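Local coordinates for B-cell lymphoma 3 protein (PDB 1K1A), which binds p50 and p52 homodimers of NF-kappa-B through its ankyrin repeats, holding p50 in the cytoplasm and activating NF-kappa-B target genes in the nucleus, at residues S185-A190 / T201-G206. Residues are numbered along the deposited sequence; the frame is centred on the assembly and turned at random.
Sequences SALHSA and TLVRSG
Leu202 reaches from helix 196-204, the second of the sixth ankyrin repeat, to helix 186-193, the first, where Ala186, Leu187 and Ala190 receive it; the two form the antiparallel helix-turn-helix of this fold. Followed outward, its CB comes first, 4.1 Å from Leu187 CD1. CG stands anti to the carbonyl carbon (chi1 -63°), and the chain forks there into CD1 and CD2. CD1 settles 3.9 Å from Ala190 CB and 4.0 Å from Ala186 CB. It also lies 4.0 Å from Leu187 CA, while CD2 stays beside Ala186 CB at 4.2 Å. Alanine suits both positions, one helical turn apart, because a single methyl lets the leucine tip come close to the helix backbone. Leu187 answers from the first helix, sliding past Leu202 in the opposite direction. At its tip, CD1 lies 4.2 Å from Val203 CG2, a methyl of the beta-branched, partly exposed Val203. Beyond the pair, Leu187 touches Ala207 and Pro219, and Ala186 rests on Val158 of the preceding repeat. After Ser205 the helix closes in a Schellman motif, where glycine readily takes the positive phi of Gly206. Leu202 CD1 lies 3.8 Å from the carbonyl O of Ala186, which accepts the helical bond from Ala190 N.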
ATOM      1  N   SER A 185      -8.495  18.588   6.816  1.00 19.66           N
ATOM      2  CA  SER A 185      -7.283  17.891   7.245  1.00 18.68           C
ATOM      3  C   SER A 185      -7.606  16.699   8.145  1.00 18.01           C
ATOM      4  O   SER A 185      -8.765  16.449   8.471  1.00 17.98           O
ATOM      5  CB  SER A 185      -6.368  18.858   7.997  1.00 18.95           C
ATOM      6  OG  SER A 185      -6.976  19.279   9.214  1.00 18.63           O
ATOM      7  N   ALA A 186      -6.573  15.967   8.547  1.00 16.88           N
ATOM      8  CA  ALA A 186      -6.731  14.857   9.471  1.00 16.26           C
ATOM      9  C   ALA A 186      -7.439  15.334  10.736  1.00 15.94           C
ATOM     10  O   ALA A 186      -8.305  14.645  11.287  1.00 15.55           O
ATOM     11  CB  ALA A 186      -5.376  14.274   9.827  1.00 16.20           C
ATOM     12  N   LEU A 187      -7.070  16.517  11.191  1.00 15.64           N
ATOM     13  CA  LEU A 187      -7.638  17.050  12.431  1.00 15.79           C
ATOM     14  C   LEU A 187      -9.136  17.384  12.324  1.00 15.88           C
ATOM     15  O   LEU A 187      -9.883  17.210  13.297  1.00 14.93           O
ATOM     16  CB  LEU A 187      -6.833  18.259  12.915  1.00 15.54           C
ATOM     17  CG  LEU A 187      -7.112  18.735  14.339  1.00 14.99           C
ATOM     18  CD1 LEU A 187      -6.898  17.621  15.341  1.00 13.51           C
ATOM     19  CD2 LEU A 187      -6.246  19.947  14.673  1.00 15.52           C
ATOM     20  N   HIS A 188      -9.581  17.856  11.155  1.00 16.13           N
ATOM     21  CA  HIS A 188     -11.017  18.093  10.962  1.00 16.57           C
ATOM     22  C   HIS A 188     -11.766  16.795  11.220  1.00 16.99           C
ATOM     23  O   HIS A 188     -12.769  16.781  11.921  1.00 16.87           O
ATOM     24  CB  HIS A 188     -11.345  18.539   9.536  1.00 16.70           C
ATOM     25  CG  HIS A 188     -10.893  19.924   9.204  1.00 16.39           C
ATOM     26  ND1 HIS A 188     -11.703  21.028   9.353  1.00 17.61           N
ATOM     27  CD2 HIS A 188      -9.734  20.376   8.676  1.00 17.70           C
ATOM     28  CE1 HIS A 188     -11.051  22.105   8.954  1.00 17.00           C
ATOM     29  NE2 HIS A 188      -9.855  21.734   8.535  1.00 18.08           N
ATOM     30  N   SER A 189     -11.271  15.704  10.636  1.00 17.61           N
ATOM     31  CA  SER A 189     -11.921  14.402  10.758  1.00 18.14           C
ATOM     32  C   SER A 189     -11.966  13.890  12.189  1.00 18.59           C
ATOM     33  O   SER A 189     -13.035  13.477  12.680  1.00 19.08           O
ATOM     34  CB  SER A 189     -11.245  13.365   9.853  1.00 18.59           C
ATOM     35  OG  SER A 189     -11.755  13.430   8.531  0.50 18.78           O
ATOM     36  N   ALA A 190     -10.816  13.906  12.857  1.00 18.49           N
ATOM     37  CA  ALA A 190     -10.725  13.442  14.239  1.00 18.68           C
ATOM     38  C   ALA A 190     -11.577  14.300  15.163  1.00 18.86           C
ATOM     39  O   ALA A 190     -12.261  13.781  16.047  1.00 18.49           O
ATOM     40  CB  ALA A 190      -9.267  13.433  14.714  1.00 18.50           C
ATOM     41  N   THR A 201      -3.139  12.929  19.758  1.00 14.24           N
ATOM     42  CA  THR A 201      -1.927  12.587  19.013  1.00 14.62           C
ATOM     43  C   THR A 201      -1.605  13.612  17.914  1.00 13.33           C
ATOM     44  O   THR A 201      -0.475  14.079  17.811  1.00 13.11           O
ATOM     45  CB  THR A 201      -2.040  11.168  18.433  1.00 14.86           C
ATOM     46  OG1 THR A 201      -1.802  10.210  19.475  1.00 18.12           O
ATOM     47  CG2 THR A 201      -0.915  10.894  17.450  1.00 15.91           C
ATOM     48  N   LEU A 202      -2.598  13.952  17.097  1.00 12.67           N
ATOM     49  CA  LEU A 202      -2.402  14.946  16.035  1.00 12.73           C
ATOM     50  C   LEU A 202      -1.972  16.327  16.571  1.00 12.65           C
ATOM     51  O   LEU A 202      -1.083  16.958  16.018  1.00 12.36           O
ATOM     52  CB  LEU A 202      -3.666  15.087  15.176  1.00 12.30           C
ATOM     53  CG  LEU A 202      -4.119  13.847  14.393  1.00 13.46           C
ATOM     54  CD1 LEU A 202      -5.537  14.021  13.853  1.00 12.69           C
ATOM     55  CD2 LEU A 202      -3.144  13.526  13.259  1.00 12.67           C
ATOM     56  N   VAL A 203      -2.618  16.798  17.633  1.00 12.83           N
ATOM     57  CA  VAL A 203      -2.297  18.116  18.192  1.00 13.43           C
ATOM     58  C   VAL A 203      -0.873  18.170  18.735  1.00 13.77           C
ATOM     59  O   VAL A 203      -0.142  19.129  18.501  1.00 13.74           O
ATOM     60  CB  VAL A 203      -3.290  18.532  19.316  1.00 13.34           C
ATOM     61  CG1 VAL A 203      -2.784  19.781  20.050  1.00 14.76           C
ATOM     62  CG2 VAL A 203      -4.676  18.779  18.743  1.00 13.93           C
ATOM     63  N   ARG A 204      -0.469  17.132  19.443  1.00 14.64           N
ATOM     64  CA  ARG A 204       0.873  17.106  19.986  1.00 15.80           C
ATOM     65  C   ARG A 204       1.909  17.002  18.874  1.00 15.24           C
ATOM     66  O   ARG A 204       3.050  17.409  19.051  1.00 15.01           O
ATOM     67  CB  ARG A 204       1.044  15.945  20.945  1.00 16.84           C
ATOM     68  CG  ARG A 204       0.410  16.177  22.288  1.00 20.58           C
ATOM     69  CD  ARG A 204       0.816  15.153  23.308  1.00 27.12           C
ATOM     70  NE  ARG A 204       0.228  15.426  24.610  1.00 32.19           N
ATOM     71  CZ  ARG A 204       0.319  14.608  25.641  1.00 34.63           C
ATOM     72  NH1 ARG A 204       0.974  13.466  25.513  1.00 35.24           N
ATOM     73  NH2 ARG A 204      -0.243  14.928  26.800  1.00 36.87           N
ATOM     74  N   SER A 205       1.498  16.460  17.733  1.00 14.86           N
ATOM     75  CA  SER A 205       2.400  16.289  16.599  1.00 15.22           C
ATOM     76  C   SER A 205       2.407  17.497  15.685  1.00 15.08           C
ATOM     77  O   SER A 205       3.010  17.462  14.607  1.00 15.38           O
ATOM     78  CB  SER A 205       2.035  15.039  15.806  1.00 15.35           C
ATOM     79  OG  SER A 205       2.206  13.890  16.607  1.00 17.29           O
ATOM     80  N   GLY A 206       1.699  18.546  16.086  1.00 14.49           N
ATOM     81  CA  GLY A 206       1.723  19.792  15.346  1.00 14.52           C
ATOM     82  C   GLY A 206       0.536  20.122  14.454  1.00 15.09           C
ATOM     83  O   GLY A 206       0.618  21.052  13.662  1.00 15.18           O
TER